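Local coordinates for Lin2722 protein (Listeria innocua, PDB 3DS8), which is of unknown function but has the alpha/beta hydrolase fold and probably acts as a serine hydrolase, at residues Val128-Pro133 / Gln223-Thr228. Residues are numbered along the deposited sequence; the frame is centred on the assembly and turned at random.
Sequences VAIGSP and QTLHET
Leu225 and Ile130 meet through their branches in a small, buried contact in which hydrocarbon groups lie against each other and against backbone atoms. With CG of Leu225 anti to the backbone N (chi1 -173°), this branch point comes to rest 3.7 Å from CG2 of Ile130. The CD2 methyl of Leu225 branches off alongside the isoleucine and lies by the backbone of Gly131, 3.7 Å from its N. Gly131 turns the chain out of the strand with positive phi (62°). Next along the chain, His226 N is 3.8 Å from Ile130 CG2. CB of His226 lies 4.2 Å from Ile130 CD1; the two side chains run roughly perpendicular. The imidazole itself leads away from the strand: one face is covered by CG of Glu227, 3.8 Å above the ring centre, the ring also stacks with His101, and a sulfate ion lies close by. Glu227 N bonds back to Thr224 O at 2.9 Å, closing the turn, and Thr228 caps helix 229-240 through Ser231 N. The contact thus joins the C-terminal end of a central strand to the loop following His222, which with Ser102 and Asp188 has the geometry of a catalytic triad. Between these two segments, beside the probable active site, only van der Waals packing acts, while polar ties hold the loop to neighbouring parts of the fold such as Ser231 and Gln215.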
ATOM      1  N   VAL A 128      -1.059   0.710   3.592  1.00 14.20           N
ATOM      2  CA  VAL A 128       0.382   0.678   3.830  1.00 13.77           C
ATOM      3  C   VAL A 128       1.135   0.568   2.507  1.00 14.32           C
ATOM      4  O   VAL A 128       0.900  -0.342   1.675  1.00 14.29           O
ATOM      5  CB  VAL A 128       0.793  -0.496   4.766  1.00 13.62           C
ATOM      6  CG1 VAL A 128       2.326  -0.486   5.025  1.00 13.50           C
ATOM      7  CG2 VAL A 128       0.037  -0.463   6.099  1.00 15.03           C
ATOM      8  N   ALA A 129       1.983   1.574   2.250  1.00 12.68           N
ATOM      9  CA  ALA A 129       2.782   1.632   1.016  1.00 12.89           C
ATOM     10  C   ALA A 129       4.262   1.487   1.378  1.00 14.03           C
ATOM     11  O   ALA A 129       4.763   2.281   2.159  1.00 14.98           O
ATOM     12  CB  ALA A 129       2.523   2.975   0.279  1.00 12.63           C
ATOM     13  N   ILE A 130       4.926   0.457   0.844  1.00 13.47           N
ATOM     14  CA  ILE A 130       6.291   0.114   1.255  1.00 13.24           C
ATOM     15  C   ILE A 130       7.200   0.363   0.044  1.00 14.25           C
ATOM     16  O   ILE A 130       7.164  -0.396  -0.936  1.00 13.49           O
ATOM     17  CB  ILE A 130       6.386  -1.348   1.760  1.00 13.12           C
ATOM     18  CG1 ILE A 130       5.372  -1.592   2.886  1.00 13.88           C
ATOM     19  CG2 ILE A 130       7.807  -1.664   2.194  1.00 13.60           C
ATOM     20  CD1 ILE A 130       5.361  -3.015   3.382  1.00 13.96           C
ATOM     21  N   GLY A 131       7.993   1.442   0.118  1.00 14.26           N
ATOM     22  CA  GLY A 131       8.914   1.836  -0.958  1.00 13.78           C
ATOM     23  C   GLY A 131       8.219   2.183  -2.272  1.00 14.35           C
ATOM     24  O   GLY A 131       8.718   1.861  -3.353  1.00 14.95           O
ATOM     25  N   SER A 132       7.079   2.865  -2.198  1.00 12.68           N
ATOM     26  CA  SER A 132       6.269   3.113  -3.385  1.00 13.17           C
ATOM     27  C   SER A 132       6.745   4.410  -4.020  1.00 13.95           C
ATOM     28  O   SER A 132       6.813   5.419  -3.318  1.00 15.02           O
ATOM     29  CB  SER A 132       4.777   3.213  -3.056  1.00 12.43           C
ATOM     30  OG  SER A 132       4.250   1.968  -2.548  1.00 13.53           O
ATOM     31  N   PRO A 133       7.046   4.390  -5.325  1.00 13.96           N
ATOM     32  CA  PRO A 133       7.587   5.618  -5.921  1.00 13.51           C
ATOM     33  C   PRO A 133       6.481   6.591  -6.357  1.00 12.58           C
ATOM     34  O   PRO A 133       6.157   6.740  -7.550  1.00 13.88           O
ATOM     35  CB  PRO A 133       8.408   5.068  -7.080  1.00 13.50           C
ATOM     36  CG  PRO A 133       7.674   3.832  -7.490  1.00 14.33           C
ATOM     37  CD  PRO A 133       7.090   3.259  -6.279  1.00 14.41           C
ATOM     38  N   GLN A 223      14.264  -4.069  -3.021  1.00 15.66           N
ATOM     39  CA  GLN A 223      13.782  -5.364  -3.470  1.00 17.54           C
ATOM     40  C   GLN A 223      13.171  -6.202  -2.317  1.00 16.77           C
ATOM     41  O   GLN A 223      12.249  -7.007  -2.547  1.00 17.54           O
ATOM     42  CB  GLN A 223      14.937  -6.134  -4.132  1.00 19.25           C
ATOM     43  CG  GLN A 223      15.343  -5.584  -5.488  1.00 24.00           C
ATOM     44  CD  GLN A 223      16.340  -4.376  -5.511  1.00 27.47           C
ATOM     45  OE1 GLN A 223      16.669  -3.761  -4.492  1.00 21.57           O
ATOM     46  NE2 GLN A 223      16.835  -4.068  -6.741  1.00 28.36           N
ATOM     47  N   THR A 224      13.686  -5.995  -1.110  1.00 15.49           N
ATOM     48  CA  THR A 224      13.274  -6.758   0.062  1.00 16.20           C
ATOM     49  C   THR A 224      12.694  -5.899   1.199  1.00 14.61           C
ATOM     50  O   THR A 224      12.579  -6.337   2.364  1.00 14.79           O
ATOM     51  CB  THR A 224      14.450  -7.633   0.537  1.00 16.51           C
ATOM     52  OG1 THR A 224      15.638  -6.853   0.741  1.00 17.35           O
ATOM     53  CG2 THR A 224      14.728  -8.703  -0.531  1.00 17.84           C
ATOM     54  N   LEU A 225      12.348  -4.654   0.899  1.00 14.07           N
ATOM     55  CA  LEU A 225      11.924  -3.731   1.949  1.00 14.34           C
ATOM     56  C   LEU A 225      10.629  -4.195   2.678  1.00 15.02           C
ATOM     57  O   LEU A 225      10.426  -3.936   3.855  1.00 15.13           O
ATOM     58  CB  LEU A 225      11.746  -2.309   1.374  1.00 14.47           C
ATOM     59  CG  LEU A 225      11.471  -1.195   2.387  1.00 14.13           C
ATOM     60  CD1 LEU A 225      12.611  -1.026   3.387  1.00 14.59           C
ATOM     61  CD2 LEU A 225      11.163   0.140   1.605  1.00 15.10           C
ATOM     62  N   HIS A 226       9.765  -4.872   1.939  1.00 14.63           N
ATOM     63  CA  HIS A 226       8.542  -5.521   2.490  1.00 14.04           C
ATOM     64  C   HIS A 226       8.819  -6.778   3.357  1.00 14.36           C
ATOM     65  O   HIS A 226       7.865  -7.337   3.919  1.00 13.96           O
ATOM     66  CB  HIS A 226       7.615  -5.888   1.363  1.00 15.49           C
ATOM     67  CG  HIS A 226       8.178  -6.919   0.443  1.00 13.79           C
ATOM     68  ND1 HIS A 226       9.362  -6.741  -0.240  1.00 16.75           N
ATOM     69  CD2 HIS A 226       7.713  -8.136   0.083  1.00 16.86           C
ATOM     70  CE1 HIS A 226       9.616  -7.821  -0.956  1.00 16.73           C
ATOM     71  NE2 HIS A 226       8.641  -8.694  -0.767  1.00 15.40           N
ATOM     72  N   GLU A 227      10.089  -7.145   3.495  1.00 14.56           N
ATOM     73  CA  GLU A 227      10.511  -8.291   4.307  1.00 14.81           C
ATOM     74  C   GLU A 227      11.346  -7.932   5.529  1.00 15.15           C
ATOM     75  O   GLU A 227      11.734  -8.812   6.290  1.00 14.62           O
ATOM     76  CB  GLU A 227      11.313  -9.271   3.483  1.00 14.37           C
ATOM     77  CG  GLU A 227      10.438  -9.897   2.372  1.00 17.24           C
ATOM     78  CD  GLU A 227      11.121 -10.984   1.575  1.00 19.24           C
ATOM     79  OE1 GLU A 227      12.331 -10.843   1.315  1.00 23.01           O
ATOM     80  OE2 GLU A 227      10.436 -11.993   1.191  1.00 21.11           O
ATOM     81  N   THR A 228      11.635  -6.659   5.717  1.00 14.58           N
ATOM     82  CA  THR A 228      12.498  -6.291   6.821  1.00 15.31           C
ATOM     83  C   THR A 228      11.705  -6.484   8.110  1.00 14.05           C
ATOM     84  O   THR A 228      10.461  -6.278   8.153  1.00 14.00           O
ATOM     85  CB  THR A 228      13.047  -4.870   6.761  1.00 14.85           C
ATOM     86  OG1 THR A 228      11.986  -3.940   6.889  1.00 13.73           O
ATOM     87  CG2 THR A 228      13.843  -4.605   5.470  1.00 16.97           C
TER